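Local coordinates for protein putative O-methyltransferase (Klebsiella pneumoniae subsp. pneumoniae, PDB 3TFW) that probably transfers a methyl group from S-adenosylmethionine to an oxygen atom of an acceptor substrate that remains to be identified, at residues His45-Ala56 / Leu73-Glu84. Residues are numbered along the deposited sequence; the frame is centred on the assembly and turned at random.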
# COMPACT_ATOMS: atom_id res chain seq x y z
N HIS A 45 3.29 -9.75 -17.82
CA HIS A 45 3.85 -9.15 -16.61
C HIS A 45 2.97 -7.99 -16.13
O HIS A 45 3.40 -7.19 -15.29
CB HIS A 45 5.28 -8.65 -16.85
CG HIS A 45 6.29 -9.73 -17.02
ND1 HIS A 45 6.33 -10.85 -16.22
CD2 HIS A 45 7.33 -9.85 -17.88
CE1 HIS A 45 7.34 -11.62 -16.59
NE2 HIS A 45 7.96 -11.03 -17.60
N ASP A 46 1.76 -7.89 -16.68
CA ASP A 46 0.83 -6.84 -16.28
C ASP A 46 0.44 -7.01 -14.81
O ASP A 46 0.32 -8.13 -14.32
CB ASP A 46 -0.44 -6.90 -17.14
CG ASP A 46 -0.13 -6.93 -18.62
OD1 ASP A 46 -0.19 -5.87 -19.26
OD2 ASP A 46 0.20 -8.02 -19.14
N VAL A 47 0.25 -5.90 -14.10
CA VAL A 47 -0.28 -5.96 -12.73
C VAL A 47 -1.75 -6.40 -12.73
O VAL A 47 -2.46 -6.22 -13.73
CB VAL A 47 -0.12 -4.63 -11.96
CG1 VAL A 47 1.37 -4.28 -11.81
CG2 VAL A 47 -0.90 -3.49 -12.62
N ALA A 48 -2.19 -6.99 -11.62
CA ALA A 48 -3.60 -7.32 -11.43
C ALA A 48 -4.40 -6.02 -11.23
O ALA A 48 -3.82 -5.00 -10.85
CB ALA A 48 -3.77 -8.24 -10.22
N ALA A 49 -5.71 -6.05 -11.48
CA ALA A 49 -6.53 -4.84 -11.42
C ALA A 49 -6.47 -4.14 -10.06
O ALA A 49 -6.52 -2.92 -9.99
CB ALA A 49 -7.98 -5.13 -11.80
N ASN A 50 -6.38 -4.91 -8.98
CA ASN A 50 -6.33 -4.31 -7.64
C ASN A 50 -5.00 -3.60 -7.40
O ASN A 50 -4.95 -2.60 -6.67
CB ASN A 50 -6.64 -5.33 -6.53
CG ASN A 50 -5.66 -6.50 -6.51
OD1 ASN A 50 -5.14 -6.91 -7.54
ND2 ASN A 50 -5.44 -7.06 -5.32
N GLN A 51 -3.93 -4.12 -8.00
CA GLN A 51 -2.62 -3.46 -7.93
C GLN A 51 -2.63 -2.17 -8.75
O GLN A 51 -2.12 -1.15 -8.30
CB GLN A 51 -1.50 -4.39 -8.38
CG GLN A 51 -1.43 -5.70 -7.58
CD GLN A 51 -0.43 -6.70 -8.15
OE1 GLN A 51 -0.16 -6.71 -9.35
NE2 GLN A 51 0.11 -7.55 -7.28
N GLY A 52 -3.22 -2.21 -9.94
CA GLY A 52 -3.41 -0.99 -10.74
C GLY A 52 -4.17 0.10 -9.99
O GLY A 52 -3.76 1.26 -9.99
N GLN A 53 -5.28 -0.28 -9.36
CA GLN A 53 -6.08 0.68 -8.61
C GLN A 53 -5.27 1.27 -7.44
O GLN A 53 -5.40 2.45 -7.12
CB GLN A 53 -7.40 0.03 -8.13
CG GLN A 53 -8.37 0.98 -7.45
CD GLN A 53 -8.83 2.11 -8.32
OE1 GLN A 53 -8.18 3.17 -8.40
NE2 GLN A 53 -9.98 1.93 -8.94
N PHE A 54 -4.46 0.43 -6.82
CA PHE A 54 -3.54 0.87 -5.76
C PHE A 54 -2.58 1.97 -6.28
O PHE A 54 -2.45 3.03 -5.67
CB PHE A 54 -2.76 -0.34 -5.21
CG PHE A 54 -1.75 0.02 -4.14
CD1 PHE A 54 -2.16 0.45 -2.89
CD2 PHE A 54 -0.39 -0.10 -4.40
CE1 PHE A 54 -1.21 0.78 -1.90
CE2 PHE A 54 0.56 0.22 -3.42
CZ PHE A 54 0.15 0.66 -2.18
N LEU A 55 -1.96 1.72 -7.44
CA LEU A 55 -1.09 2.73 -8.06
C LEU A 55 -1.84 4.02 -8.35
O LEU A 55 -1.30 5.10 -8.15
CB LEU A 55 -0.42 2.20 -9.35
CG LEU A 55 0.55 1.01 -9.21
CD1 LEU A 55 1.01 0.52 -10.59
CD2 LEU A 55 1.76 1.36 -8.33
N ALA A 56 -3.08 3.89 -8.83
CA ALA A 56 -3.91 5.05 -9.11
C ALA A 56 -4.15 5.83 -7.82
O ALA A 56 -4.06 7.05 -7.82
CB ALA A 56 -5.25 4.64 -9.78
N LEU A 73 6.28 -1.92 -20.70
CA LEU A 73 5.63 -3.12 -21.25
C LEU A 73 4.56 -2.67 -22.26
O LEU A 73 4.89 -2.00 -23.25
CB LEU A 73 5.06 -4.04 -20.14
CG LEU A 73 4.54 -5.44 -20.51
CD1 LEU A 73 5.61 -6.36 -21.13
CD2 LEU A 73 3.90 -6.13 -19.30
N GLY A 74 3.29 -2.99 -22.00
CA GLY A 74 2.19 -2.64 -22.92
C GLY A 74 1.44 -1.40 -22.47
O GLY A 74 0.43 -1.01 -23.09
N GLY A 75 1.91 -0.78 -21.39
CA GLY A 75 1.30 0.44 -20.89
C GLY A 75 0.10 0.23 -19.99
O GLY A 75 -0.64 1.17 -19.74
N TYR A 76 -0.10 -0.97 -19.46
CA TYR A 76 -1.26 -1.21 -18.58
C TYR A 76 -1.14 -0.40 -17.27
O TYR A 76 -2.06 0.34 -16.90
CB TYR A 76 -1.42 -2.70 -18.30
CG TYR A 76 -2.62 -3.06 -17.45
CD1 TYR A 76 -3.92 -3.03 -17.97
CD2 TYR A 76 -2.46 -3.44 -16.11
CE1 TYR A 76 -5.03 -3.38 -17.17
CE2 TYR A 76 -3.54 -3.79 -15.32
CZ TYR A 76 -4.82 -3.77 -15.85
OH TYR A 76 -5.88 -4.11 -15.05
N SER A 77 -0.00 -0.52 -16.60
CA SER A 77 0.22 0.26 -15.37
C SER A 77 0.26 1.75 -15.67
O SER A 77 -0.20 2.57 -14.86
CB SER A 77 1.51 -0.18 -14.69
OG SER A 77 1.33 -1.46 -14.11
N THR A 78 0.82 2.08 -16.83
CA THR A 78 0.93 3.45 -17.29
C THR A 78 -0.45 4.09 -17.32
O THR A 78 -0.64 5.19 -16.84
CB THR A 78 1.54 3.56 -18.71
OG1 THR A 78 2.58 2.59 -18.86
CG2 THR A 78 2.08 4.97 -18.94
N ILE A 79 -1.42 3.37 -17.87
CA ILE A 79 -2.77 3.91 -18.00
C ILE A 79 -3.46 4.11 -16.66
O ILE A 79 -4.10 5.14 -16.45
CB ILE A 79 -3.63 3.06 -18.94
CG1 ILE A 79 -3.12 3.23 -20.37
CG2 ILE A 79 -5.09 3.52 -18.88
CD1 ILE A 79 -3.48 2.04 -21.28
N TRP A 80 -3.30 3.15 -15.74
CA TRP A 80 -3.84 3.28 -14.39
C TRP A 80 -3.35 4.57 -13.73
O TRP A 80 -4.13 5.33 -13.13
CB TRP A 80 -3.43 2.09 -13.53
CG TRP A 80 -4.38 0.94 -13.57
CD1 TRP A 80 -4.18 -0.28 -14.16
CD2 TRP A 80 -5.66 0.88 -12.94
NE1 TRP A 80 -5.27 -1.09 -13.95
CE2 TRP A 80 -6.20 -0.41 -13.21
CE3 TRP A 80 -6.42 1.78 -12.19
CZ2 TRP A 80 -7.45 -0.81 -12.74
CZ3 TRP A 80 -7.68 1.38 -11.73
CH2 TRP A 80 -8.18 0.10 -12.01
N MSE A 81 -2.05 4.82 -13.87
CA MSE A 81 -1.47 6.01 -13.28
C MSE A 81 -1.85 7.27 -14.03
O MSE A 81 -2.29 8.24 -13.40
CB MSE A 81 0.05 5.88 -13.12
CG MSE A 81 0.40 4.85 -12.05
SE MSE A 81 2.32 4.77 -11.78
CE MSE A 81 2.79 3.79 -13.42
N ALA A 82 -1.73 7.25 -15.36
CA ALA A 82 -1.93 8.46 -16.17
C ALA A 82 -3.34 9.04 -16.09
O ALA A 82 -3.51 10.26 -16.12
CB ALA A 82 -1.52 8.20 -17.63
N ARG A 83 -4.34 8.18 -15.95
CA ARG A 83 -5.74 8.65 -15.81
C ARG A 83 -5.95 9.57 -14.61
O ARG A 83 -6.87 10.40 -14.61
CB ARG A 83 -6.70 7.48 -15.69
CG ARG A 83 -7.02 6.84 -17.01
CD ARG A 83 -7.59 5.47 -16.75
NE ARG A 83 -8.14 4.89 -17.97
CZ ARG A 83 -8.95 3.84 -17.98
NH1 ARG A 83 -9.30 3.26 -16.83
NH2 ARG A 83 -9.41 3.37 -19.13
N GLU A 84 -5.09 9.45 -13.60
CA GLU A 84 -5.23 10.22 -12.38
C GLU A 84 -4.49 11.55 -12.40
O GLU A 84 -4.60 12.32 -11.47
CB GLU A 84 -4.80 9.38 -11.16
CG GLU A 84 -5.55 8.07 -11.01
CD GLU A 84 -7.05 8.25 -10.87
OE1 GLU A 84 -7.50 9.28 -10.36
OE2 GLU A 84 -7.78 7.33 -11.28
O HOH W 1 1.54 -3.68 -19.72
O HOH W 2 0.87 -3.71 -15.50
O HOH W 3 -8.96 5.31 -10.05
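With its CG anti to the backbone N (chi1 -178°), Y76 carries its ring past V47 until OH lies 3.8 Å from A49 CA, and W80 lays the face of its indole on the backbone of G52. The indole illustrates how a helix with a glycine in its contact face can receive a large aromatic knob: W80 sits among A49, G52, Q53 and A56, and G52 CA stands 3.5 Å from the centroid of the W80 five-membered ring, 6° off the ring normal, a CH-pi contact. Q53 crosses the benzo end with its amide turned steeply to the ring plane. The segments 49-56 and 76-82 cross at -41° in the Rossmann-like fold of class I methyltransferases, the second helix following the first parallel strand, 66-70; L30 and L34 of helix 28-39 also touch W80 and Y76. V47 CG2 lies 3.8 Å from Y76 CE2. No direct hydrogen bond joins the segments; three waters bridge them. One donates to D46 OD1 (2.8 Å) and accepts from the N-H groups of G74 and Y76, while N37 also bonds OD1. A second accepts from V47 N and lies 2.7 Å from S77 OG. The third donates to both Q53 OE1 and E84 OE2; the other E84 oxygen, OE1, forms a salt bridge with R60.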